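Local coordinates for protein 2,3,4,5-tetrahydropyridine-2,6-dicarboxylate N-succinyltransferase (Campylobacter jejuni, PDB 2RIJ) that probably catalyses the succinyl-CoA-dependent conversion of cyclic tetrahydrodipicolinate into acyclic N-succinyl-L-2-amino-6-oxopimelate, a step of lysine biosynthesis by the diaminopimelate route, at residues V245-G250 with I261-I266; K144-S149 with V226-S231; I291-A296 with S303-P308; F205-A210 with I220-K225. One frame throughout, in Å; residues are numbered along the deposited sequence. Where two conformers were deposited one is given.

From the N terminus, interaction 2 opens first: helix 138-149 reaches over 76 residues to the turn at 226-231 and closes the longest loop of the four. Interaction 4 lies wholly within that loop, joining 205-210 to 220-225 across only nine residues, and its second segment runs directly into that of interaction 2. Interactions 1 and 3 follow in series without crossing, each tying neighbouring parts of the beta-helix. Interaction 2 brings the N-terminal part against the first turns of that helix; interaction 4 folds 205-210 onto strand 219-220 and the turn after it. Interaction 1 touches all three others, while interaction 3 stays about 11 Å (nearest atoms) from interaction 2 and 14 Å from interaction 4.

Interaction 1 of 4, residues V245-G250 with I261-I266; sequences VNFNAG and ISSSAI
Val-245 faces Ile-261, and Gly-250 faces Ile-266, in parallel beta bridges at the two ends of a pair of stacked loops; between the bridges, two successive coils of the left-handed parallel beta-helix turn a corner together. The evidence is a ladder of backbone bonds. Asn-246 N gives to Ile-261 O at 3.2 Å in a nearly straight bond (169° at the hydrogen). Ser-264 N approaches Asn-248 O from above the carbonyl plane at 2.8 Å, and Gly-250 N meets Ala-265 O in plane at 3.1 Å. Ser-263 adds a side-chain rung: in the conformer given, one of two deposited, OG donates to Phe-247 O at 2.6 Å and sits over one face of the Phe-247 ring, toward the rim, so this rung is less certain than the backbone ones. Asn-246 has CG anti to its backbone N (chi1 -151°), which puts CG 3.2 Å from Ser-263 OG; OD1 accepts from Phe-247 N at 2.8 Å and also from Arg-227 NH1, and a water takes a weak bond from ND2 and a firmer one from Ser-263 N. Ala-249 CB packs against the 261-263 backbone, 3.2 Å from Ser-262 O. At the phi of Gly-250, 157°, a CB would press on the preceding carbonyl oxygen, so the bridge with Ile-266 is made by a residue without one. The corner lies between strands 244-245 and 250-251 on one coil and 260-261 and 266-267 on the next, with Arg-156 bonded to Asn-248 OD1 and Ser-264 O, and Phe-205 stacked on Phe-247.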
loop_
_atom_site.group_PDB
_atom_site.type_symbol
_atom_site.label_atom_id
_atom_site.label_comp_id
_atom_site.label_asym_id
_atom_site.label_seq_id
_atom_site.Cartn_x
_atom_site.Cartn_y
_atom_site.Cartn_z
ATOM N N VAL A 245 -16.996 -33.780 -2.763
ATOM C CA VAL A 245 -18.424 -33.443 -2.525
ATOM C C VAL A 245 -18.903 -34.251 -1.315
ATOM O O VAL A 245 -18.970 -35.509 -1.321
ATOM C CB VAL A 245 -19.289 -33.684 -3.701
ATOM C CG1 VAL A 245 -20.702 -33.063 -3.478
ATOM C CG2 VAL A 245 -18.597 -33.140 -5.030
ATOM N N ASN A 246 -19.221 -33.524 -0.263
ATOM C CA ASN A 246 -19.681 -34.126 0.966
ATOM C C ASN A 246 -21.199 -34.425 0.893
ATOM O O ASN A 246 -21.905 -34.121 -0.105
ATOM C CB ASN A 246 -19.354 -33.181 2.119
ATOM C CG ASN A 246 -19.118 -33.895 3.457
ATOM O OD1 ASN A 246 -19.576 -34.992 3.675
ATOM N ND2 ASN A 246 -18.325 -33.275 4.323
ATOM N N PHE A 247 -21.712 -35.085 1.919
ATOM C CA PHE A 247 -23.144 -35.356 1.947
ATOM C C PHE A 247 -23.933 -34.065 2.106
ATOM O O PHE A 247 -23.412 -33.058 2.663
ATOM C CB PHE A 247 -23.497 -36.368 3.045
ATOM C CG PHE A 247 -23.507 -35.808 4.401
ATOM C CD1 PHE A 247 -22.378 -35.824 5.160
ATOM C CD2 PHE A 247 -24.672 -35.291 4.940
ATOM C CE1 PHE A 247 -22.385 -35.325 6.446
ATOM C CE2 PHE A 247 -24.694 -34.810 6.235
ATOM C CZ PHE A 247 -23.550 -34.808 6.970
ATOM N N ASN A 248 -25.163 -34.080 1.575
ATOM C CA ASN A 248 -26.043 -32.896 1.534
ATOM C C ASN A 248 -25.312 -31.674 0.898
ATOM O O ASN A 248 -25.470 -30.532 1.340
ATOM C CB ASN A 248 -26.508 -32.579 2.967
ATOM C CG ASN A 248 -27.712 -31.697 3.016
ATOM O OD1 ASN A 248 -28.632 -31.791 2.182
ATOM N ND2 ASN A 248 -27.722 -30.808 4.012
ATOM N N ALA A 249 -24.532 -31.951 -0.149
ATOM C CA ALA A 249 -23.828 -30.960 -0.936
ATOM C C ALA A 249 -23.878 -31.378 -2.386
ATOM O O ALA A 249 -24.045 -32.558 -2.695
ATOM C CB ALA A 249 -22.321 -30.829 -0.496
ATOM N N GLY A 250 -23.708 -30.415 -3.274
ATOM C CA GLY A 250 -23.502 -30.706 -4.680
ATOM C C GLY A 250 -23.868 -29.592 -5.629
ATOM O O GLY A 250 -23.656 -28.405 -5.342
ATOM N N ILE A 261 -16.487 -29.128 -2.106
ATOM C CA ILE A 261 -17.817 -28.651 -1.758
ATOM C C ILE A 261 -18.219 -29.245 -0.415
ATOM O O ILE A 261 -18.581 -30.423 -0.309
ATOM C CB ILE A 261 -18.860 -29.015 -2.803
ATOM C CG1 ILE A 261 -18.367 -28.636 -4.197
ATOM C CG2 ILE A 261 -20.203 -28.310 -2.509
ATOM C CD1 ILE A 261 -19.292 -28.991 -5.342
ATOM N N SER A 262 -18.236 -28.397 0.611
ATOM C CA SER A 262 -18.623 -28.817 1.983
ATOM C C SER A 262 -20.107 -29.081 2.119
ATOM O O SER A 262 -20.938 -28.615 1.339
ATOM C CB SER A 262 -18.243 -27.727 3.017
ATOM O OG SER A 262 -16.834 -27.530 3.075
ATOM N N SER A 263 -20.462 -29.842 3.146
ATOM C CA SER A 263 -21.862 -30.135 3.430
ATOM C C SER A 263 -22.649 -28.849 3.547
ATOM O O SER A 263 -22.172 -27.871 4.129
ATOM C CB SER A 263 -21.976 -30.969 4.724
ATOM O OG SER A 263 -21.700 -32.322 4.450
ATOM N N SER A 264 -23.854 -28.854 2.964
ATOM C CA SER A 264 -24.785 -27.751 2.876
ATOM C C SER A 264 -24.512 -26.784 1.728
ATOM O O SER A 264 -25.349 -25.971 1.455
ATOM C CB SER A 264 -24.940 -26.971 4.184
ATOM O OG SER A 264 -25.558 -27.798 5.110
ATOM N N ALA A 265 -23.380 -26.920 1.056
ATOM C CA ALA A 265 -23.032 -26.008 -0.065
ATOM C C ALA A 265 -23.665 -26.525 -1.343
ATOM O O ALA A 265 -23.685 -27.760 -1.591
ATOM C CB ALA A 265 -21.509 -25.859 -0.206
ATOM N N ILE A 266 -24.191 -25.588 -2.132
ATOM C CA ILE A 266 -24.837 -25.845 -3.407
ATOM C C ILE A 266 -24.220 -24.955 -4.458
ATOM O O ILE A 266 -24.028 -23.749 -4.231
ATOM C CB ILE A 266 -26.380 -25.573 -3.375
ATOM C CG1 ILE A 266 -27.077 -26.468 -2.325
ATOM C CG2 ILE A 266 -26.994 -25.848 -4.744
ATOM C CD1 ILE A 266 -28.553 -26.074 -2.045
HETATM O O HOH W 1 -18.498 -30.142 5.502
#

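Interaction 2 of 4, residues K144-S149 with V226-S231; sequences KLYLLS and VRMGAS
Ser-149 OG donates to Ala-230 O at 2.6 Å, and the same oxygen accepts a weak bond from Gly-229 N at 2.9 Å, bent to 124° at the hydrogen. In the type II turn from Arg-227 to Ala-230, the hydroxyl thus bridges the central peptide N-H and the carbonyl of the last residue, while Ser-149 CA makes a CA-H...O contact with Ala-230 O. A water extends the polar side, donating to Leu-148 O at 2.8 Å and accepting from Ser-231 OG. Packing takes over farther out. Gly-229 CA lies 3.9 Å from Leu-145 CD2; this close approach and the positive phi (95°) both suit a residue without CB. Selenomethionine Met-228 is bent at chi2 (54°), and its CE lies over one face of the Tyr-146 ring, 3.3 Å from CD1, in a CH-pi contact; SE, farther out and oblique, makes this a Met-aromatic contact as well. The tyrosine hydroxyl bonds to His-211. All eight touching residues are buried. Two unlike contacts join helix 138-149 to the start of the beta-helix: a hydroxyl bonded firmly to one carbonyl and weakly to one N-H, and a methyl packed on a ring face, with Met-228 O buried and lacking a partner in the model.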
loop_
_atom_site.group_PDB
_atom_site.type_symbol
_atom_site.label_atom_id
_atom_site.label_comp_id
_atom_site.label_asym_id
_atom_site.label_seq_id
_atom_site.Cartn_x
_atom_site.Cartn_y
_atom_site.Cartn_z
ATOM N N LYS A 144 -32.964 -41.529 3.673
ATOM C CA LYS A 144 -32.743 -40.099 3.520
ATOM C C LYS A 144 -31.536 -39.799 2.591
ATOM O O LYS A 144 -31.641 -39.004 1.674
ATOM C CB LYS A 144 -32.567 -39.454 4.894
ATOM C CG LYS A 144 -33.898 -39.400 5.719
ATOM C CD LYS A 144 -33.692 -39.075 7.190
ATOM C CE LYS A 144 -35.015 -38.843 7.925
ATOM N NZ LYS A 144 -35.644 -37.564 7.577
ATOM N N LEU A 145 -30.423 -40.490 2.787
ATOM C CA LEU A 145 -29.250 -40.260 1.931
ATOM C C LEU A 145 -29.569 -40.588 0.485
ATOM O O LEU A 145 -29.162 -39.861 -0.403
ATOM C CB LEU A 145 -28.052 -41.041 2.439
ATOM C CG LEU A 145 -27.464 -40.572 3.792
ATOM C CD1 LEU A 145 -26.346 -41.514 4.270
ATOM C CD2 LEU A 145 -26.996 -39.076 3.788
ATOM N N TYR A 146 -30.270 -41.700 0.261
ATOM C CA TYR A 146 -30.757 -42.065 -1.048
ATOM C C TYR A 146 -31.687 -41.056 -1.638
ATOM O O TYR A 146 -31.614 -40.770 -2.825
ATOM C CB TYR A 146 -31.422 -43.455 -1.035
ATOM C CG TYR A 146 -30.546 -44.667 -1.345
ATOM C CD1 TYR A 146 -29.830 -45.336 -0.358
ATOM C CD2 TYR A 146 -30.420 -45.142 -2.655
ATOM C CE1 TYR A 146 -29.054 -46.483 -0.637
ATOM C CE2 TYR A 146 -29.665 -46.266 -2.941
ATOM C CZ TYR A 146 -28.985 -46.951 -1.933
ATOM O OH TYR A 146 -28.280 -48.081 -2.287
ATOM N N LEU A 147 -32.582 -40.484 -0.836
ATOM C CA LEU A 147 -33.501 -39.453 -1.359
ATOM C C LEU A 147 -32.729 -38.260 -1.947
ATOM O O LEU A 147 -33.053 -37.772 -3.034
ATOM C CB LEU A 147 -34.484 -38.982 -0.285
ATOM C CG LEU A 147 -35.608 -39.934 0.064
ATOM C CD1 LEU A 147 -36.360 -39.447 1.366
ATOM C CD2 LEU A 147 -36.573 -40.090 -1.135
ATOM N N LEU A 148 -31.640 -37.886 -1.269
ATOM C CA LEU A 148 -30.719 -36.820 -1.728
ATOM C C LEU A 148 -29.930 -37.255 -2.961
ATOM O O LEU A 148 -29.986 -36.583 -3.974
ATOM C CB LEU A 148 -29.799 -36.365 -0.597
ATOM C CG LEU A 148 -30.453 -35.559 0.540
ATOM C CD1 LEU A 148 -29.598 -35.643 1.807
ATOM C CD2 LEU A 148 -30.728 -34.124 0.069
ATOM N N SER A 149 -29.223 -38.380 -2.890
ATOM C CA SER A 149 -28.322 -38.781 -3.993
ATOM C C SER A 149 -29.016 -39.202 -5.305
ATOM O O SER A 149 -28.439 -39.025 -6.373
ATOM C CB SER A 149 -27.320 -39.812 -3.516
ATOM O OG SER A 149 -26.477 -39.218 -2.546
ATOM N N VAL A 226 -16.631 -38.444 -3.659
ATOM C CA VAL A 226 -18.081 -38.200 -3.543
ATOM C C VAL A 226 -18.674 -39.086 -2.469
ATOM O O VAL A 226 -18.822 -40.309 -2.633
ATOM C CB VAL A 226 -18.806 -38.350 -4.895
ATOM C CG1 VAL A 226 -20.309 -37.931 -4.783
ATOM C CG2 VAL A 226 -18.102 -37.527 -5.987
ATOM N N ARG A 227 -19.025 -38.461 -1.351
ATOM C CA ARG A 227 -19.668 -39.169 -0.271
ATOM C C ARG A 227 -21.131 -39.491 -0.593
ATOM O O ARG A 227 -21.819 -38.753 -1.322
ATOM C CB ARG A 227 -19.554 -38.349 0.992
ATOM C CG ARG A 227 -19.371 -39.149 2.270
ATOM C CD ARG A 227 -19.190 -38.152 3.384
ATOM N NE ARG A 227 -18.680 -38.743 4.616
ATOM C CZ ARG A 227 -18.503 -38.078 5.734
ATOM N NH1 ARG A 227 -18.801 -36.808 5.772
ATOM N NH2 ARG A 227 -18.023 -38.663 6.819
HETATM N N MSE A 228 -21.607 -40.621 -0.072
HETATM C CA MSE A 228 -23.047 -40.907 -0.115
HETATM C C MSE A 228 -23.866 -39.771 0.543
HETATM O O MSE A 228 -23.470 -39.224 1.564
HETATM C CB MSE A 228 -23.322 -42.281 0.519
HETATM C CG MSE A 228 -24.770 -42.754 0.436
HETATM SE SE MSE A 228 -25.429 -42.739 -1.391
HETATM C CE MSE A 228 -27.211 -43.486 -0.964
ATOM N N GLY A 229 -24.987 -39.401 -0.085
ATOM C CA GLY A 229 -25.728 -38.207 0.254
ATOM C C GLY A 229 -25.422 -36.950 -0.583
ATOM O O GLY A 229 -26.110 -35.965 -0.432
ATOM N N ALA A 230 -24.346 -36.968 -1.381
ATOM C CA ALA A 230 -24.058 -35.931 -2.343
ATOM C C ALA A 230 -25.143 -35.954 -3.432
ATOM O O ALA A 230 -25.741 -37.000 -3.733
ATOM C CB ALA A 230 -22.612 -36.102 -2.955
ATOM N N SER A 231 -25.375 -34.792 -4.024
ATOM C CA SER A 231 -26.340 -34.630 -5.101
ATOM C C SER A 231 -25.671 -33.951 -6.297
ATOM O O SER A 231 -25.287 -32.788 -6.222
ATOM C CB SER A 231 -27.530 -33.833 -4.600
ATOM O OG SER A 231 -28.495 -33.674 -5.610
HETATM O O HOH W 2 -30.703 -33.878 -4.139
#

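Interaction 3 of 4, residues I291-A296 with S303-P308; sequences ISVGKA and SVTGIP
Ile-291 rests its methyl groups on peptide carbonyls of 306-307 in the closely packed part of a contact between neighbouring coils of the left-handed beta-helix, within its hexapeptide repeats. CG1 stands anti to the carbonyl carbon (chi1 -70°), and CD1, extended at chi2 166°, lies 3.5 Å from Gly-306 O; the other branch, CG2, lies 3.6 Å from Ile-307 O. The Ile-291 and Pro-308 side chains cross at about a right angle, CG1 4.1 Å from CD, and Ile-279 of the adjoining strand also touches the isoleucine. Ser-292 and Pro-308 are partly exposed, yet close: Pro-308 CA approaches Ser-292 O at 3.2 Å in a CA-H...O contact (129° at the hydrogen), while Ser-292 OG is bonded to Arg-156. The loose part is buried. Strands 292-293 and 304-305 lie in different sheets of the beta-helix, and Val-293 CG2 meets Thr-305 CG2 only at 4.2 Å. No hydrogen bond spans the two segments. The backbone bonds of Ser-292 to Leu-309 and of Val-293 to Ile-266 run to residues beyond this pair. Cohesion between 291-293 and 305-308 accordingly rests on apolar contact and a carbon-donor interaction.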
loop_
_atom_site.group_PDB
_atom_site.type_symbol
_atom_site.label_atom_id
_atom_site.label_comp_id
_atom_site.label_asym_id
_atom_site.label_seq_id
_atom_site.Cartn_x
_atom_site.Cartn_y
_atom_site.Cartn_z
ATOM N N ILE A 291 -24.185 -21.945 2.551
ATOM C CA ILE A 291 -23.584 -21.241 1.413
ATOM C C ILE A 291 -24.037 -21.828 0.065
ATOM O O ILE A 291 -24.026 -23.032 -0.116
ATOM C CB ILE A 291 -22.072 -21.287 1.557
ATOM C CG1 ILE A 291 -21.694 -20.382 2.740
ATOM C CG2 ILE A 291 -21.341 -20.846 0.286
ATOM C CD1 ILE A 291 -20.329 -20.568 3.214
ATOM N N SER A 292 -24.515 -20.964 -0.831
ATOM C CA SER A 292 -24.892 -21.307 -2.196
ATOM C C SER A 292 -24.074 -20.455 -3.163
ATOM O O SER A 292 -23.876 -19.280 -2.916
ATOM C CB SER A 292 -26.363 -20.981 -2.443
ATOM O OG SER A 292 -27.229 -21.741 -1.633
ATOM N N VAL A 293 -23.588 -21.056 -4.243
ATOM C CA VAL A 293 -22.951 -20.338 -5.326
ATOM C C VAL A 293 -23.921 -20.434 -6.501
ATOM O O VAL A 293 -24.469 -21.504 -6.781
ATOM C CB VAL A 293 -21.580 -20.981 -5.591
ATOM C CG1 VAL A 293 -21.004 -20.616 -6.918
ATOM C CG2 VAL A 293 -20.621 -20.674 -4.392
ATOM N N GLY A 294 -24.164 -19.328 -7.179
ATOM C CA GLY A 294 -25.192 -19.302 -8.223
ATOM C C GLY A 294 -24.710 -19.875 -9.542
ATOM O O GLY A 294 -23.727 -20.584 -9.614
ATOM N N LYS A 295 -25.445 -19.550 -10.601
ATOM C CA LYS A 295 -25.164 -20.038 -11.929
ATOM C C LYS A 295 -23.973 -19.374 -12.597
ATOM O O LYS A 295 -23.739 -18.187 -12.434
ATOM C CB LYS A 295 -26.382 -19.795 -12.831
ATOM C CG LYS A 295 -27.586 -20.578 -12.433
ATOM C CD LYS A 295 -28.685 -20.425 -13.473
ATOM C CE LYS A 295 -29.982 -20.981 -12.944
ATOM N NZ LYS A 295 -30.996 -21.118 -14.054
ATOM N N ALA A 296 -23.221 -20.160 -13.357
ATOM C CA ALA A 296 -22.132 -19.641 -14.151
ATOM C C ALA A 296 -21.102 -18.859 -13.302
ATOM O O ALA A 296 -20.586 -17.843 -13.728
ATOM C CB ALA A 296 -22.699 -18.746 -15.307
ATOM N N SER A 303 -8.650 -20.939 -4.654
ATOM C CA SER A 303 -9.456 -19.914 -4.003
ATOM C C SER A 303 -10.190 -20.497 -2.847
ATOM O O SER A 303 -10.271 -21.747 -2.705
ATOM C CB SER A 303 -10.470 -19.266 -4.973
ATOM O OG SER A 303 -11.362 -20.188 -5.548
ATOM N N VAL A 304 -10.789 -19.607 -2.041
ATOM C CA VAL A 304 -11.694 -20.020 -0.958
ATOM C C VAL A 304 -12.904 -19.130 -1.004
ATOM O O VAL A 304 -12.795 -17.878 -0.964
ATOM C CB VAL A 304 -11.058 -19.952 0.472
ATOM C CG1 VAL A 304 -12.031 -20.460 1.592
ATOM C CG2 VAL A 304 -9.677 -20.651 0.499
ATOM N N THR A 305 -14.050 -19.762 -1.075
ATOM C CA THR A 305 -15.313 -19.067 -1.071
ATOM C C THR A 305 -16.059 -19.369 0.250
ATOM O O THR A 305 -16.542 -20.479 0.458
ATOM C CB THR A 305 -16.195 -19.462 -2.287
ATOM O OG1 THR A 305 -15.549 -19.082 -3.520
ATOM C CG2 THR A 305 -17.556 -18.746 -2.226
ATOM N N GLY A 306 -16.103 -18.370 1.123
ATOM C CA GLY A 306 -16.761 -18.458 2.430
ATOM C C GLY A 306 -18.053 -17.696 2.581
ATOM O O GLY A 306 -18.624 -17.595 3.684
ATOM N N ILE A 307 -18.599 -17.222 1.466
ATOM C CA ILE A 307 -19.906 -16.560 1.458
ATOM C C ILE A 307 -20.773 -17.054 0.296
ATOM O O ILE A 307 -20.249 -17.528 -0.701
ATOM C CB ILE A 307 -19.775 -14.989 1.329
ATOM C CG1 ILE A 307 -19.086 -14.571 0.018
ATOM C CG2 ILE A 307 -18.984 -14.408 2.573
ATOM C CD1 ILE A 307 -19.154 -13.107 -0.301
ATOM N N PRO A 308 -22.091 -16.948 0.433
ATOM C CA PRO A 308 -22.978 -17.156 -0.693
ATOM C C PRO A 308 -22.671 -16.174 -1.826
ATOM O O PRO A 308 -22.373 -15.007 -1.559
ATOM C CB PRO A 308 -24.369 -16.913 -0.099
ATOM C CG PRO A 308 -24.197 -17.062 1.381
ATOM C CD PRO A 308 -22.826 -16.611 1.656
#

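Interaction 4 of 4, residues F205-A210 with I220-K225; sequences FPRFLA and ILESSK
Ile-220 meets Phe-208 and Leu-209 at the N-terminal end of the left-handed parallel beta-helix, where strand 219-220 forms the edge strand of its sheet within the chain and two short 3-10 segments, 208-210 and 223-225, come together. The apolar half is made by one branched side chain. The Ile-220 and Phe-208 side chains cross at about a right angle, Ile-220 CD1 3.5 Å from Phe-208 CE1; Ile-220 and Leu-209 meet tip to tip, with Ile-220 CG2 3.9 Å from Leu-209 CD1. Arg-207, extended from CG to NE, packs on Ser-223 and Ser-224: CB touches Ser-223 OG at 3.5 Å, and the guanidinium lays one face on Ser-224 CB, 3.3 Å from NH2. Glu-222 OE2, 4.4 Å from Arg-207 NH1 and well out of the guanidinium plane, is near in charge only. The strong partners are intersubunit: Arg-207 forms a salt bridge with Glu-222 of the second subunit, and Glu-222 one with Arg-207 of the third, a recurrence in keeping with a homotrimer. Within its own chain Glu-222 OE2 is gripped twice, by Ser-224 OG on its anti lone pair and by Ser-224 N from above the carboxylate plane at 2.9 Å, which would fix the carboxylate's orientation. Between the 3-10 segments a water accepts from Leu-209 N and donates to Ser-223 O, 2.9 Å from each.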
loop_
_atom_site.group_PDB
_atom_site.type_symbol
_atom_site.label_atom_id
_atom_site.label_comp_id
_atom_site.label_asym_id
_atom_site.label_seq_id
_atom_site.Cartn_x
_atom_site.Cartn_y
_atom_site.Cartn_z
ATOM N N PHE A 205 -19.835 -43.244 6.985
ATOM C CA PHE A 205 -20.583 -43.104 5.736
ATOM C C PHE A 205 -19.890 -43.894 4.617
ATOM O O PHE A 205 -18.655 -43.886 4.539
ATOM C CB PHE A 205 -20.619 -41.649 5.265
ATOM C CG PHE A 205 -21.537 -40.753 6.042
ATOM C CD1 PHE A 205 -21.204 -40.368 7.333
ATOM C CD2 PHE A 205 -22.689 -40.252 5.474
ATOM C CE1 PHE A 205 -22.055 -39.535 8.087
ATOM C CE2 PHE A 205 -23.545 -39.411 6.222
ATOM C CZ PHE A 205 -23.227 -39.096 7.543
ATOM N N PRO A 206 -20.684 -44.462 3.684
ATOM C CA PRO A 206 -20.169 -45.046 2.441
ATOM C C PRO A 206 -20.027 -43.999 1.333
ATOM O O PRO A 206 -20.321 -42.804 1.538
ATOM C CB PRO A 206 -21.254 -46.067 2.100
ATOM C CG PRO A 206 -22.471 -45.412 2.544
ATOM C CD PRO A 206 -22.156 -44.584 3.738
ATOM N N ARG A 207 -19.504 -44.437 0.202
ATOM C CA ARG A 207 -19.326 -43.594 -0.930
ATOM C C ARG A 207 -20.576 -43.673 -1.818
ATOM O O ARG A 207 -21.260 -44.699 -1.888
ATOM C CB ARG A 207 -18.064 -43.988 -1.680
ATOM C CG ARG A 207 -16.806 -43.677 -0.816
ATOM C CD ARG A 207 -15.659 -44.461 -1.116
ATOM N NE ARG A 207 -14.514 -44.063 -0.303
ATOM C CZ ARG A 207 -13.309 -44.512 -0.532
ATOM N NH1 ARG A 207 -13.120 -45.360 -1.505
ATOM N NH2 ARG A 207 -12.306 -44.103 0.187
ATOM N N PHE A 208 -20.799 -42.591 -2.529
ATOM C CA PHE A 208 -21.877 -42.451 -3.543
ATOM C C PHE A 208 -21.918 -43.584 -4.551
ATOM O O PHE A 208 -22.980 -44.144 -4.777
ATOM C CB PHE A 208 -21.667 -41.074 -4.215
ATOM C CG PHE A 208 -22.622 -40.684 -5.287
ATOM C CD1 PHE A 208 -22.391 -41.076 -6.602
ATOM C CD2 PHE A 208 -23.659 -39.757 -5.029
ATOM C CE1 PHE A 208 -23.200 -40.622 -7.642
ATOM C CE2 PHE A 208 -24.462 -39.303 -6.054
ATOM C CZ PHE A 208 -24.248 -39.770 -7.376
ATOM N N LEU A 209 -20.763 -43.968 -5.113
ATOM C CA LEU A 209 -20.753 -44.965 -6.163
ATOM C C LEU A 209 -21.003 -46.391 -5.647
ATOM O O LEU A 209 -21.217 -47.294 -6.426
ATOM C CB LEU A 209 -19.467 -44.842 -7.026
ATOM C CG LEU A 209 -19.432 -43.639 -7.975
ATOM C CD1 LEU A 209 -17.995 -43.563 -8.586
ATOM C CD2 LEU A 209 -20.524 -43.709 -9.076
ATOM N N ALA A 210 -21.023 -46.582 -4.322
ATOM C CA ALA A 210 -21.413 -47.877 -3.790
ATOM C C ALA A 210 -22.945 -48.028 -3.937
ATOM O O ALA A 210 -23.481 -49.146 -3.772
ATOM C CB ALA A 210 -20.958 -48.059 -2.298
ATOM N N ILE A 220 -17.474 -39.182 -12.368
ATOM C CA ILE A 220 -16.854 -39.077 -11.060
ATOM C C ILE A 220 -15.570 -39.836 -11.198
ATOM O O ILE A 220 -15.564 -41.099 -11.305
ATOM C CB ILE A 220 -17.704 -39.716 -9.973
ATOM C CG1 ILE A 220 -19.039 -38.999 -9.832
ATOM C CG2 ILE A 220 -16.914 -39.833 -8.675
ATOM C CD1 ILE A 220 -20.094 -39.795 -9.000
ATOM N N LEU A 221 -14.464 -39.122 -11.251
ATOM C CA LEU A 221 -13.163 -39.766 -11.633
ATOM C C LEU A 221 -12.467 -40.505 -10.505
ATOM O O LEU A 221 -11.443 -41.143 -10.727
ATOM C CB LEU A 221 -12.208 -38.754 -12.306
ATOM C CG LEU A 221 -12.386 -38.594 -13.822
ATOM C CD1 LEU A 221 -13.737 -37.996 -14.138
ATOM C CD2 LEU A 221 -11.206 -37.773 -14.428
ATOM N N GLU A 222 -13.044 -40.450 -9.312
ATOM C CA GLU A 222 -12.555 -41.208 -8.172
ATOM C C GLU A 222 -13.634 -41.252 -7.103
ATOM O O GLU A 222 -14.097 -40.210 -6.607
ATOM C CB GLU A 222 -11.252 -40.622 -7.602
ATOM C CG GLU A 222 -10.767 -41.206 -6.244
ATOM C CD GLU A 222 -10.948 -42.745 -6.083
ATOM O OE1 GLU A 222 -10.710 -43.479 -7.087
ATOM O OE2 GLU A 222 -11.345 -43.239 -4.963
ATOM N N SER A 223 -14.035 -42.468 -6.756
ATOM C CA SER A 223 -15.115 -42.694 -5.808
ATOM C C SER A 223 -14.908 -42.050 -4.438
ATOM O O SER A 223 -15.841 -41.561 -3.882
ATOM C CB SER A 223 -15.393 -44.201 -5.600
ATOM O OG SER A 223 -16.540 -44.420 -4.774
ATOM N N SER A 224 -13.701 -42.051 -3.873
ATOM C CA SER A 224 -13.475 -41.480 -2.542
ATOM C C SER A 224 -13.823 -39.963 -2.470
ATOM O O SER A 224 -13.957 -39.388 -1.393
ATOM C CB SER A 224 -12.017 -41.715 -2.128
ATOM O OG SER A 224 -11.166 -40.991 -2.955
ATOM N N LYS A 225 -13.992 -39.316 -3.625
ATOM C CA LYS A 225 -14.252 -37.871 -3.676
ATOM C C LYS A 225 -15.734 -37.467 -3.629
ATOM O O LYS A 225 -16.024 -36.283 -3.590
ATOM C CB LYS A 225 -13.635 -37.259 -4.920
ATOM C CG LYS A 225 -12.110 -37.376 -5.058
ATOM C CD LYS A 225 -11.394 -37.254 -3.697
ATOM C CE LYS A 225 -9.855 -37.140 -3.840
ATOM N NZ LYS A 225 -9.529 -35.746 -4.279
HETATM O O HOH W 3 -18.461 -42.253 -4.897
#